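Local coordinates for Sca-family protein (Rickettsia rickettsii, PDB 4LQ8) that is the N-terminal head part of surface cell antigen 4, a rickettsial protein probably involved in cell adhesion, though the detailed role of this part is not established, at residues 30-35 with 239-244; 71-76 with 147-152; 196-201 with 222-227; 216-221 with 301-306; 258-263 with 275-280. All blocks are in the same frame, centred on the assembly; numbering follows the deposited sequence. Where two conformers were deposited one is given.

Contact 1. Residues 30-35 with 239-244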
# COMPACT_ATOMS: atom_id res chain seq x y z
N ALA A 30 3.18 16.75 -3.43
CA ALA A 30 2.76 15.52 -4.11
C ALA A 30 1.27 15.50 -4.36
O ALA A 30 0.52 16.23 -3.72
CB ALA A 30 3.17 14.31 -3.30
N ASP A 31 0.82 14.67 -5.29
CA ASP A 31 -0.59 14.59 -5.63
C ASP A 31 -1.06 13.17 -5.82
O ASP A 31 -0.23 12.27 -5.95
CB ASP A 31 -0.85 15.38 -6.92
CG ASP A 31 -2.20 16.07 -6.98
OD1 ASP A 31 -3.13 15.65 -6.22
OD2 ASP A 31 -2.34 17.01 -7.80
N ASP A 32 -2.39 12.96 -5.84
CA ASP A 32 -2.99 11.68 -6.14
C ASP A 32 -2.88 11.52 -7.64
O ASP A 32 -2.97 12.50 -8.36
CB ASP A 32 -4.47 11.66 -5.70
CG ASP A 32 -4.69 11.82 -4.21
OD1 ASP A 32 -3.80 11.43 -3.42
OD2 ASP A 32 -5.74 12.35 -3.82
N GLY A 33 -2.63 10.29 -8.09
CA GLY A 33 -2.47 9.95 -9.50
C GLY A 33 -3.34 8.78 -9.94
O GLY A 33 -3.74 7.96 -9.11
N PHE A 34 -3.65 8.72 -11.24
CA PHE A 34 -4.49 7.65 -11.79
C PHE A 34 -4.15 7.40 -13.25
O PHE A 34 -3.72 8.31 -13.95
CB PHE A 34 -5.99 7.99 -11.65
CG PHE A 34 -6.53 8.90 -12.74
CD1 PHE A 34 -6.21 10.26 -12.75
CD2 PHE A 34 -7.35 8.40 -13.74
CE1 PHE A 34 -6.68 11.09 -13.78
CE2 PHE A 34 -7.83 9.24 -14.76
CZ PHE A 34 -7.48 10.57 -14.77
N ILE A 35 -4.40 6.17 -13.69
CA ILE A 35 -4.28 5.68 -15.05
C ILE A 35 -5.58 4.94 -15.35
O ILE A 35 -6.05 4.17 -14.51
CB ILE A 35 -3.08 4.72 -15.26
CG1 ILE A 35 -1.77 5.48 -15.18
CG2 ILE A 35 -3.21 3.96 -16.62
CD1 ILE A 35 -0.53 4.66 -15.47
N LEU A 239 -4.52 3.36 -9.30
CA LEU A 239 -4.70 4.48 -8.40
C LEU A 239 -3.53 4.63 -7.49
O LEU A 239 -3.04 3.64 -6.97
CB LEU A 239 -5.96 4.28 -7.55
CG LEU A 239 -7.29 4.01 -8.31
CD1 LEU A 239 -8.39 3.68 -7.31
CD2 LEU A 239 -7.67 5.21 -9.20
N SER A 240 -3.07 5.88 -7.29
CA SER A 240 -1.97 6.21 -6.39
C SER A 240 -2.44 7.34 -5.50
O SER A 240 -2.53 8.47 -5.96
CB SER A 240 -0.72 6.63 -7.17
OG SER A 240 -0.14 5.54 -7.86
N MET A 241 -2.77 7.03 -4.24
CA MET A 241 -3.27 8.00 -3.27
C MET A 241 -2.20 8.34 -2.26
O MET A 241 -1.70 7.47 -1.55
CB MET A 241 -4.58 7.47 -2.61
CG MET A 241 -5.68 7.11 -3.63
SD MET A 241 -6.26 8.52 -4.65
CE MET A 241 -7.51 7.73 -5.63
N VAL A 242 -1.81 9.61 -2.24
CA VAL A 242 -0.73 10.09 -1.39
C VAL A 242 -1.10 10.02 0.12
O VAL A 242 -2.26 10.20 0.51
CB VAL A 242 -0.23 11.50 -1.84
CG1 VAL A 242 -1.23 12.61 -1.46
CG2 VAL A 242 1.17 11.80 -1.29
N ALA A 243 -0.09 9.74 0.94
CA ALA A 243 -0.19 9.73 2.40
C ALA A 243 -0.42 11.17 2.85
O ALA A 243 0.04 12.09 2.18
CB ALA A 243 1.13 9.22 2.98
N LEU A 244 -1.16 11.37 3.95
CA LEU A 244 -1.38 12.72 4.45
C LEU A 244 -0.64 12.89 5.74
O LEU A 244 -0.57 11.95 6.54
CB LEU A 244 -2.88 13.01 4.70
CG LEU A 244 -3.80 13.13 3.49
CD1 LEU A 244 -5.21 13.47 3.93
CD2 LEU A 244 -3.31 14.19 2.49

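Contact 2. Residues 71-76 with 147-152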
# COMPACT_ATOMS: atom_id res chain seq x y z
N GLU A 71 7.83 -5.13 -8.93
CA GLU A 71 9.30 -5.07 -9.06
C GLU A 71 9.97 -4.01 -8.21
O GLU A 71 11.13 -4.19 -7.84
CB GLU A 71 9.71 -4.83 -10.52
CG GLU A 71 9.34 -5.98 -11.43
CD GLU A 71 9.80 -5.80 -12.87
OE1 GLU A 71 10.04 -4.64 -13.29
OE2 GLU A 71 9.94 -6.82 -13.57
N THR A 72 9.31 -2.87 -7.99
CA THR A 72 9.94 -1.75 -7.28
C THR A 72 9.49 -1.61 -5.84
O THR A 72 10.22 -1.03 -5.03
CB THR A 72 9.73 -0.41 -8.04
OG1 THR A 72 8.36 -0.02 -7.89
CG2 THR A 72 10.08 -0.51 -9.49
N ILE A 73 8.29 -2.10 -5.51
CA ILE A 73 7.78 -1.98 -4.14
C ILE A 73 7.61 -3.34 -3.46
O ILE A 73 8.25 -3.59 -2.43
CB ILE A 73 6.45 -1.14 -4.08
CG1 ILE A 73 6.61 0.30 -4.71
CG2 ILE A 73 5.87 -1.08 -2.64
CD1 ILE A 73 7.55 1.35 -3.90
N ILE A 74 6.67 -4.19 -3.96
CA ILE A 74 6.28 -5.43 -3.28
C ILE A 74 7.45 -6.41 -3.09
O ILE A 74 7.69 -6.84 -1.96
CB ILE A 74 5.04 -6.09 -3.94
CG1 ILE A 74 3.83 -5.11 -3.88
CG2 ILE A 74 4.71 -7.46 -3.30
CD1 ILE A 74 2.67 -5.47 -4.82
N GLN A 75 8.13 -6.80 -4.18
CA GLN A 75 9.26 -7.73 -4.11
C GLN A 75 10.44 -7.15 -3.30
O GLN A 75 10.86 -7.83 -2.37
CB GLN A 75 9.70 -8.24 -5.50
CG GLN A 75 10.69 -9.42 -5.47
CD GLN A 75 10.08 -10.64 -4.82
OE1 GLN A 75 8.98 -11.08 -5.18
NE2 GLN A 75 10.76 -11.16 -3.81
N PRO A 76 10.91 -5.90 -3.51
CA PRO A 76 12.02 -5.39 -2.66
C PRO A 76 11.69 -5.30 -1.17
O PRO A 76 12.59 -5.49 -0.35
CB PRO A 76 12.31 -3.99 -3.26
CG PRO A 76 11.85 -4.08 -4.65
CD PRO A 76 10.59 -4.92 -4.57
N ALA A 147 11.97 6.05 -3.45
CA ALA A 147 12.58 5.90 -4.77
C ALA A 147 11.69 5.07 -5.69
O ALA A 147 11.55 5.41 -6.86
CB ALA A 147 13.96 5.27 -4.64
N GLY A 148 11.08 4.02 -5.15
CA GLY A 148 10.19 3.12 -5.87
C GLY A 148 8.98 3.82 -6.43
O GLY A 148 8.71 3.70 -7.63
N TYR A 149 8.25 4.59 -5.57
CA TYR A 149 7.07 5.33 -6.01
C TYR A 149 7.43 6.40 -7.03
O TYR A 149 6.72 6.55 -8.02
CB TYR A 149 6.26 5.89 -4.82
CG TYR A 149 5.52 4.80 -4.05
CD1 TYR A 149 4.59 3.99 -4.69
CD2 TYR A 149 5.73 4.60 -2.69
CE1 TYR A 149 3.93 2.97 -4.01
CE2 TYR A 149 5.06 3.59 -1.99
CZ TYR A 149 4.17 2.78 -2.66
OH TYR A 149 3.48 1.78 -2.00
N LYS A 150 8.57 7.10 -6.82
CA LYS A 150 9.06 8.14 -7.74
C LYS A 150 9.37 7.53 -9.11
O LYS A 150 9.01 8.13 -10.12
CB LYS A 150 10.35 8.81 -7.20
CG LYS A 150 10.11 9.96 -6.23
CD LYS A 150 11.44 10.50 -5.69
CE LYS A 150 11.28 11.44 -4.51
NZ LYS A 150 12.56 11.70 -3.81
N ASN A 151 10.02 6.37 -9.13
CA ASN A 151 10.37 5.70 -10.39
C ASN A 151 9.15 5.20 -11.13
O ASN A 151 9.10 5.35 -12.34
CB ASN A 151 11.43 4.60 -10.17
CG ASN A 151 12.79 5.17 -9.81
OD1 ASN A 151 12.99 6.38 -9.59
ND2 ASN A 151 13.78 4.31 -9.72
N VAL A 152 8.15 4.68 -10.41
CA VAL A 152 6.89 4.23 -11.04
C VAL A 152 6.16 5.43 -11.67
O VAL A 152 5.82 5.39 -12.85
CB VAL A 152 6.00 3.41 -10.07
CG1 VAL A 152 4.62 3.15 -10.67
CG2 VAL A 152 6.68 2.10 -9.70

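Contact 3. Residues 196-201 with 222-227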
# COMPACT_ATOMS: atom_id res chain seq x y z
N LEU A 196 -15.02 7.37 -7.33
CA LEU A 196 -14.33 7.18 -6.05
C LEU A 196 -14.82 8.23 -5.06
O LEU A 196 -14.93 9.40 -5.42
CB LEU A 196 -12.80 7.28 -6.21
CG LEU A 196 -12.14 6.24 -7.15
CD1 LEU A 196 -10.73 6.65 -7.47
CD2 LEU A 196 -12.17 4.85 -6.52
N ASN A 197 -15.19 7.79 -3.85
CA ASN A 197 -15.64 8.67 -2.78
C ASN A 197 -14.52 8.88 -1.77
O ASN A 197 -13.99 7.91 -1.25
CB ASN A 197 -16.87 8.09 -2.07
CG ASN A 197 -17.46 9.02 -1.05
OD1 ASN A 197 -18.01 10.09 -1.39
ND2 ASN A 197 -17.27 8.70 0.22
N GLU A 198 -14.17 10.13 -1.51
CA GLU A 198 -13.15 10.49 -0.52
C GLU A 198 -13.87 11.18 0.66
O GLU A 198 -14.47 12.24 0.47
CB GLU A 198 -12.11 11.43 -1.14
CG GLU A 198 -10.98 11.82 -0.21
CD GLU A 198 -10.35 13.15 -0.57
OE1 GLU A 198 -11.05 14.18 -0.45
OE2 GLU A 198 -9.17 13.17 -0.98
N THR A 199 -13.79 10.58 1.86
CA THR A 199 -14.38 11.14 3.07
C THR A 199 -13.24 11.70 3.91
O THR A 199 -12.33 10.95 4.25
CB THR A 199 -15.17 10.07 3.87
OG1 THR A 199 -16.13 9.48 3.01
CG2 THR A 199 -15.89 10.66 5.11
N THR A 200 -13.29 13.00 4.22
CA THR A 200 -12.29 13.62 5.09
C THR A 200 -12.91 13.64 6.52
O THR A 200 -14.04 14.07 6.68
CB THR A 200 -11.91 15.01 4.58
OG1 THR A 200 -11.21 14.86 3.36
CG2 THR A 200 -11.01 15.78 5.55
N VAL A 201 -12.16 13.16 7.52
CA VAL A 201 -12.62 13.17 8.90
C VAL A 201 -11.83 14.27 9.60
O VAL A 201 -10.60 14.19 9.70
CB VAL A 201 -12.46 11.78 9.59
CG1 VAL A 201 -13.00 11.81 11.02
CG2 VAL A 201 -13.16 10.68 8.78
N ARG A 222 -8.18 11.12 5.78
CA ARG A 222 -9.21 10.81 4.80
C ARG A 222 -9.27 9.30 4.58
O ARG A 222 -8.32 8.56 4.89
CB ARG A 222 -8.96 11.54 3.46
CG ARG A 222 -7.69 10.99 2.76
CD ARG A 222 -7.49 11.55 1.39
NE ARG A 222 -6.19 11.12 0.85
CZ ARG A 222 -5.84 11.29 -0.41
NH1 ARG A 222 -6.69 11.83 -1.28
NH2 ARG A 222 -4.64 10.92 -0.83
N GLU A 223 -10.38 8.86 4.03
CA GLU A 223 -10.52 7.46 3.65
C GLU A 223 -11.21 7.40 2.30
O GLU A 223 -12.18 8.12 2.07
CB GLU A 223 -11.26 6.63 4.73
CG GLU A 223 -12.65 7.15 5.06
CD GLU A 223 -13.27 6.48 6.27
OE1 GLU A 223 -14.30 5.79 6.11
OE2 GLU A 223 -12.69 6.62 7.37
N ILE A 224 -10.70 6.54 1.42
CA ILE A 224 -11.31 6.38 0.10
C ILE A 224 -12.02 5.03 0.04
O ILE A 224 -11.48 4.02 0.48
CB ILE A 224 -10.29 6.63 -1.05
CG1 ILE A 224 -9.85 8.10 -1.03
CG2 ILE A 224 -10.89 6.21 -2.41
CD1 ILE A 224 -8.53 8.39 -1.71
N ASP A 225 -13.25 5.04 -0.48
CA ASP A 225 -14.03 3.82 -0.58
C ASP A 225 -13.64 3.02 -1.84
O ASP A 225 -14.40 2.96 -2.79
CB ASP A 225 -15.53 4.14 -0.51
CG ASP A 225 -16.43 2.95 -0.24
OD1 ASP A 225 -15.92 1.92 0.25
OD2 ASP A 225 -17.65 3.07 -0.46
N PHE A 226 -12.45 2.44 -1.85
CA PHE A 226 -11.94 1.70 -3.02
C PHE A 226 -12.87 0.55 -3.40
O PHE A 226 -13.27 -0.21 -2.52
CB PHE A 226 -10.52 1.17 -2.77
CG PHE A 226 -9.47 2.23 -2.51
CD1 PHE A 226 -8.83 2.87 -3.57
CD2 PHE A 226 -9.11 2.56 -1.21
CE1 PHE A 226 -7.85 3.84 -3.33
CE2 PHE A 226 -8.14 3.53 -0.97
CZ PHE A 226 -7.51 4.16 -2.03
N PRO A 227 -13.26 0.41 -4.70
CA PRO A 227 -14.15 -0.70 -5.07
C PRO A 227 -13.41 -2.04 -4.99
O PRO A 227 -12.19 -2.09 -5.15
CB PRO A 227 -14.60 -0.34 -6.49
CG PRO A 227 -13.51 0.50 -7.04
CD PRO A 227 -12.87 1.21 -5.88
O HOH W 1 -15.89 4.94 -3.79
O HOH W 2 -14.98 7.47 1.66

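Contact 4. Residues 216-221 with 301-306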
# COMPACT_ATOMS: atom_id res chain seq x y z
N VAL A 216 1.67 11.77 18.87
CA VAL A 216 1.34 12.63 17.73
C VAL A 216 -0.19 12.70 17.62
O VAL A 216 -0.85 11.65 17.53
CB VAL A 216 1.98 12.12 16.39
CG1 VAL A 216 1.52 12.93 15.19
CG2 VAL A 216 3.51 12.09 16.46
N GLN A 217 -0.74 13.93 17.59
CA GLN A 217 -2.17 14.07 17.38
C GLN A 217 -2.48 14.10 15.89
O GLN A 217 -1.84 14.85 15.14
CB GLN A 217 -2.75 15.32 18.05
CG GLN A 217 -4.29 15.31 17.93
CD GLN A 217 -4.96 16.45 18.62
OE1 GLN A 217 -5.27 17.46 17.98
NE2 GLN A 217 -5.21 16.32 19.91
N ILE A 218 -3.47 13.30 15.46
CA ILE A 218 -3.97 13.29 14.09
C ILE A 218 -5.22 14.15 14.16
O ILE A 218 -6.21 13.75 14.77
CB ILE A 218 -4.28 11.85 13.56
CG1 ILE A 218 -3.02 10.92 13.60
CG2 ILE A 218 -4.94 11.88 12.15
CD1 ILE A 218 -1.79 11.36 12.76
N SER A 219 -5.17 15.34 13.58
CA SER A 219 -6.32 16.25 13.62
C SER A 219 -7.20 16.12 12.37
O SER A 219 -8.32 16.59 12.37
CB SER A 219 -5.86 17.68 13.86
OG SER A 219 -4.90 18.07 12.90
N SER A 220 -6.71 15.44 11.32
CA SER A 220 -7.50 15.22 10.12
C SER A 220 -6.91 14.08 9.32
O SER A 220 -5.69 13.93 9.28
CB SER A 220 -7.55 16.49 9.25
OG SER A 220 -8.42 16.34 8.15
N TYR A 221 -7.77 13.28 8.68
CA TYR A 221 -7.36 12.17 7.83
C TYR A 221 -8.46 11.93 6.81
O TYR A 221 -9.55 12.49 6.95
CB TYR A 221 -7.03 10.88 8.64
CG TYR A 221 -8.22 10.24 9.31
CD1 TYR A 221 -9.00 9.29 8.65
CD2 TYR A 221 -8.57 10.57 10.62
CE1 TYR A 221 -10.10 8.69 9.27
CE2 TYR A 221 -9.67 9.97 11.25
CZ TYR A 221 -10.41 9.01 10.57
OH TYR A 221 -11.53 8.48 11.15
N ILE A 301 4.73 10.99 11.03
CA ILE A 301 3.54 10.17 10.94
C ILE A 301 2.68 10.62 9.77
O ILE A 301 2.47 11.81 9.59
CB ILE A 301 2.75 10.14 12.29
CG1 ILE A 301 3.56 9.37 13.39
CG2 ILE A 301 1.33 9.57 12.12
CD1 ILE A 301 3.56 7.77 13.29
N TYR A 302 2.18 9.67 9.01
CA TYR A 302 1.28 9.92 7.90
C TYR A 302 0.16 8.91 7.99
O TYR A 302 0.39 7.79 8.44
CB TYR A 302 1.97 9.72 6.53
CG TYR A 302 3.16 10.61 6.30
CD1 TYR A 302 3.03 11.85 5.70
CD2 TYR A 302 4.44 10.19 6.65
CE1 TYR A 302 4.13 12.68 5.48
CE2 TYR A 302 5.55 11.02 6.47
CZ TYR A 302 5.39 12.25 5.86
OH TYR A 302 6.49 13.05 5.67
N THR A 303 -1.05 9.28 7.52
CA THR A 303 -2.14 8.33 7.43
C THR A 303 -2.28 7.99 5.96
O THR A 303 -1.88 8.79 5.10
CB THR A 303 -3.44 8.87 8.03
OG1 THR A 303 -3.84 10.04 7.31
CG2 THR A 303 -3.32 9.16 9.53
N LEU A 304 -2.84 6.82 5.65
CA LEU A 304 -3.14 6.43 4.28
C LEU A 304 -4.67 6.46 4.15
O LEU A 304 -5.35 6.42 5.17
CB LEU A 304 -2.52 5.06 3.91
CG LEU A 304 -0.97 4.94 4.04
CD1 LEU A 304 -0.52 3.59 3.61
CD2 LEU A 304 -0.27 5.91 3.11
N ALA A 305 -5.20 6.52 2.91
CA ALA A 305 -6.64 6.67 2.66
C ALA A 305 -7.41 5.35 2.69
O ALA A 305 -8.34 5.17 1.91
CB ALA A 305 -6.85 7.39 1.33
N VAL A 306 -7.01 4.44 3.55
CA VAL A 306 -7.63 3.12 3.62
C VAL A 306 -7.86 2.71 5.09
O VAL A 306 -6.97 2.88 5.94
CB VAL A 306 -6.79 2.08 2.78
CG1 VAL A 306 -5.45 1.70 3.45
CG2 VAL A 306 -7.61 0.84 2.43
O HOH W 3 -3.63 12.37 8.57

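Contact 5. Residues 258-263 with 275-280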
# COMPACT_ATOMS: atom_id res chain seq x y z
N TYR A 258 2.71 6.42 -0.92
CA TYR A 258 1.35 6.22 -1.42
C TYR A 258 0.74 4.88 -1.08
O TYR A 258 1.44 3.91 -0.79
CB TYR A 258 1.40 6.29 -2.98
CG TYR A 258 1.95 7.59 -3.54
CD1 TYR A 258 3.33 7.81 -3.62
CD2 TYR A 258 1.11 8.59 -3.99
CE1 TYR A 258 3.84 9.03 -4.05
CE2 TYR A 258 1.61 9.80 -4.47
CZ TYR A 258 2.98 10.02 -4.49
OH TYR A 258 3.49 11.19 -4.96
N PHE A 259 -0.59 4.84 -1.13
CA PHE A 259 -1.36 3.62 -1.10
C PHE A 259 -1.76 3.44 -2.57
O PHE A 259 -2.31 4.37 -3.16
CB PHE A 259 -2.60 3.70 -0.20
CG PHE A 259 -3.38 2.41 -0.25
CD1 PHE A 259 -2.92 1.27 0.41
CD2 PHE A 259 -4.55 2.31 -1.00
CE1 PHE A 259 -3.62 0.06 0.32
CE2 PHE A 259 -5.26 1.10 -1.08
CZ PHE A 259 -4.78 -0.02 -0.42
N THR A 260 -1.41 2.31 -3.19
CA THR A 260 -1.74 2.09 -4.59
C THR A 260 -2.69 0.92 -4.73
O THR A 260 -2.69 0.04 -3.88
CB THR A 260 -0.48 1.98 -5.50
OG1 THR A 260 0.12 0.71 -5.33
CG2 THR A 260 0.55 3.13 -5.27
N ALA A 261 -3.52 0.93 -5.79
CA ALA A 261 -4.49 -0.12 -6.09
C ALA A 261 -4.49 -0.33 -7.60
O ALA A 261 -4.50 0.63 -8.38
CB ALA A 261 -5.88 0.28 -5.57
N HIS A 262 -4.39 -1.61 -8.00
CA HIS A 262 -4.20 -2.04 -9.39
C HIS A 262 -5.30 -2.94 -9.87
O HIS A 262 -5.46 -4.05 -9.39
CB HIS A 262 -2.80 -2.68 -9.50
CG HIS A 262 -1.76 -1.78 -8.91
ND1 HIS A 262 -1.31 -0.65 -9.59
CD2 HIS A 262 -1.23 -1.78 -7.66
CE1 HIS A 262 -0.49 -0.04 -8.76
NE2 HIS A 262 -0.41 -0.69 -7.58
N TYR A 263 -6.10 -2.42 -10.79
CA TYR A 263 -7.26 -3.11 -11.35
C TYR A 263 -7.00 -3.36 -12.82
O TYR A 263 -6.77 -2.42 -13.58
CB TYR A 263 -8.54 -2.25 -11.20
CG TYR A 263 -8.89 -1.85 -9.78
CD1 TYR A 263 -8.27 -0.77 -9.16
CD2 TYR A 263 -9.91 -2.51 -9.09
CE1 TYR A 263 -8.66 -0.34 -7.89
CE2 TYR A 263 -10.30 -2.10 -7.82
CZ TYR A 263 -9.66 -1.02 -7.22
OH TYR A 263 -10.03 -0.64 -5.96
N GLU A 275 -3.79 -6.18 -7.39
CA GLU A 275 -2.68 -5.84 -6.51
C GLU A 275 -2.92 -4.54 -5.81
O GLU A 275 -3.67 -3.69 -6.29
CB GLU A 275 -1.40 -5.69 -7.38
CG GLU A 275 -0.10 -6.05 -6.70
CD GLU A 275 -0.02 -7.47 -6.16
OE1 GLU A 275 -0.35 -7.67 -4.98
OE2 GLU A 275 0.35 -8.39 -6.92
N ILE A 276 -2.29 -4.40 -4.65
CA ILE A 276 -2.24 -3.17 -3.87
C ILE A 276 -0.80 -3.03 -3.38
O ILE A 276 -0.03 -3.99 -3.44
CB ILE A 276 -3.26 -3.10 -2.69
CG1 ILE A 276 -2.96 -4.18 -1.59
CG2 ILE A 276 -4.72 -3.15 -3.19
CD1 ILE A 276 -3.77 -3.99 -0.25
N SER A 277 -0.45 -1.84 -2.89
CA SER A 277 0.85 -1.63 -2.25
C SER A 277 0.75 -0.48 -1.29
O SER A 277 -0.13 0.37 -1.42
CB SER A 277 1.96 -1.39 -3.28
OG SER A 277 2.10 -0.02 -3.65
N SER A 278 1.72 -0.41 -0.38
CA SER A 278 1.85 0.68 0.56
C SER A 278 3.22 0.61 1.19
O SER A 278 3.85 -0.46 1.14
CB SER A 278 0.77 0.59 1.64
OG SER A 278 1.09 -0.35 2.65
N PRO A 279 3.68 1.68 1.89
CA PRO A 279 4.87 1.54 2.73
C PRO A 279 4.61 0.45 3.80
O PRO A 279 3.45 0.27 4.21
CB PRO A 279 5.00 2.91 3.43
CG PRO A 279 4.15 3.80 2.66
CD PRO A 279 3.05 3.00 2.08
N LYS A 280 5.66 -0.27 4.21
CA LYS A 280 5.56 -1.36 5.18
C LYS A 280 6.55 -1.20 6.35
O LYS A 280 7.62 -0.65 6.13
CB LYS A 280 5.77 -2.76 4.49
CG LYS A 280 4.66 -3.18 3.51
CD LYS A 280 3.27 -3.29 4.17
CE LYS A 280 2.22 -3.94 3.29
NZ LYS A 280 1.67 -3.00 2.28

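Contact 1. Residues 30-35 with 239-244
Three hydrogen bonds join these antiparallel strands. Gly33 and Ser240 form the hydrogen-bonded pair: Gly33 N reaches Ser240 O at 2.8 Å, nearly straight and in the carbonyl plane, while Ser240 N returns to Gly33 O from 30° above that carbonyl plane. Just before Gly33 a side chain replaces the backbone. Asp32, its CG beside its own N (chi1 -63°), swings OD1 across so that Val242 N, two residues beyond Ser240, meets it nearly along the C-O axis at 2.9 Å. An aspartate suits this place because its short arm ends in two acceptors; OD2 is held by Trp171 NE1 and by a salt bridge to Arg222, so the buried carboxylate is gripped at both oxygens and probably stays ionised. Met241 bends at chi2 and lays SD across this group at about a right angle, 3.7 Å from Asp32 CG. Apolar contacts flank the polar centre, with Ala30 CB on Val242 CG2 at 3.8 Å and Phe34 CB on Leu239 CD2 at 4.1 Å. Ser240 OG turns to His153 NE2. The arrangement is an antiparallel strand pair within a mixed beta sheet, its N-terminal strand extended by an aspartate that mimics a backbone acceptor.

Contact 2. Residues 71-76 with 147-152
Ile73 carries this helix-helix contact, leaving its helix toward the other one, and its branches can be followed outward from CB. CG2, anti to the backbone N, comes to 3.8 Å from Tyr149 OH. CG1 takes the place beside the backbone N (chi1 -56°) and lies over one face of the tyrosine ring, 3.8 Å from Tyr149 CE1. A second bend at chi2 brings the tip, CD1, almost exactly above the ring centre, 3.7 Å from the centroid and only 4° off the normal: a CH-pi contact. The same methyl touches Gly148 CA at 3.7 Å, and glycine suits this spot because a CB there would collide with it. A branched aliphatic chain can thus cover ring and backbone together. Beside it, Thr72 OG1 meets Val152 CG2 at 3.3 Å, while the hydroxyl makes its hydrogen bond to Ala68 O within its own helix. Tyr149 OH pairs with Ser277 OG, which fixes the far end of the ring. The helices run roughly antiparallel, their local axes 8.8 Å apart at an angle of 148°. Helices 64-90 and 135-155 pack together here against strand 271-277, whose Ser277 also touches Ile73, and Val152 reaches Phe166 in a loop.

Contact 3. Residues 196-201 with 222-227
Glu198 and Arg222 cross obliquely on one face of this antiparallel pair, their carboxylate and guanidinium planes 65° apart. Glu198 leaves with CG anti to its backbone N (chi1 -178°), whereas Arg222 starts in the crowded position between N and carbonyl carbon (chi1 68°) and runs extended to NE. Their tips meet in a salt bridge: Arg222 NH1 gives a hydrogen to the anti lone pair of Glu198 OE2 at 2.8 Å, close to the guanidinium plane. Two long, oppositely charged chains suit diagonal positions on one face, and Ile224 shields them, CD1 lying 3.9 Å above the guanidinium plane and CG1 4.0 Å from Glu198 CG. On the face of Thr199 and Glu223 the side chains touch more lightly, while their backbones exchange two bonds; Thr199 N to Glu223 O, at 2.9 Å, is almost straight. A water there donates to the carbonyls of Asn197 and Glu223. Beyond Ile224 the chain leaves the strand through an inverse gamma turn centred on Asp225, and Leu196 CD2 packs on Pro227 CD at 3.8 Å. Strand 180-186 flanks strand 192-201, supplying Arg181 to Glu198, while Arg222 reaches Asp32, just before strand 33-37, and Val242 O of strand 236-245, tying the sheets together.

Contact 4. Residues 216-221 with 301-306
Two beta sheets pack face to face here: strand 215-224 belongs to a six-stranded antiparallel sheet and strand 300-304 to the mixed one. The local strand axes are 9.0 Å apart and inclined by 29°, so the strands are joined by side chains across the interface, as between layers of sheet. Ile218 does most of the work from the first segment. Both its chi angles lie near -60°, and the resulting bend sends CD1 to Ile301 CG2 at 3.7 Å, the two chains crossing at about a right angle. Its other branch, CG2, meets Thr303 CG2 tip to tip at 4.1 Å. Two residues earlier, Val216 CG2 comes to 4.1 Å from Ile301 CG1, obliquely, and Leu208 of the neighbouring strand 206-209 also touches Val216, Ile218 and Ile301. Branched aliphatic residues suit such an interface, since they offer two arms each and pack closely from strands that favour them. Thr303 marks the change to a polar character. Its methyl stays with Ile218, while OG1 sits in the crowded position between N and carbonyl carbon (chi1 61°), facing Tyr221 CB. A buried hydroxyl needs a partner, and a water provides it: the water takes a hydrogen from Thr303 OG1 at 2.7 Å and gives one to Ser220 O, also at 2.7 Å.

Contact 5. Residues 258-263 with 275-280
Thr260 OG1 is gripped by two partners, Ser277 OG across the strands and His262 NE2 along its own strand, each at 2.7 Å. The hydroxyl stands between its backbone N and carbonyl carbon (chi1 76°), and Ser277 OG takes the same crowded position, so the two meet directly on one face. Small hydroxyl residues suit this pair, because each can both give and accept a hydrogen in a buried place. Tyr149 OH also reaches Ser277 OG, and His262 ND1 pairs with His238, so the polar chain continues beyond the hairpin and the imidazole is held at both nitrogens. The backbones pair beneath, unevenly: Thr260 N binds Ser277 O at 2.9 Å and His262 N binds Glu275 O at 2.8 Å, but Glu275 N returns only weakly to His262 O; the His262 ring edge faces Glu275 O. On the opposite face Phe259, its CG anti to the backbone N, sets CE1 against Ile276 CD1 at 4.1 Å, and CB of Ser278 lies at the ring edge. This hairpin of strands 258-265 and 271-277 lies near the centre of the molecule, between strand 236-245 alongside and helices 64-90, which touches His262 and Ser277, and 308-320, which covers Ile276.

Overall arrangement
Near the N terminus, strand 33-37 closes the longest loop of the set by pairing with strand 236-245 in contact 1. Nested inside that loop are contact 2, which brings helices 64-90 and 135-155 together, and then contact 3, which pairs two strands of the antiparallel sheet. Contact 4 starts from the same strand 215-224 and reaches forward to 301-306, so it crosses contacts 1 and 3 along the chain and joins the two sheets. The hairpin of contact 5 follows contact 1 in series but is nested within contact 4. Contacts 2 and 3 lie on opposite sides of the molecule's centre, while contact 5 sits close to it and touches all four others.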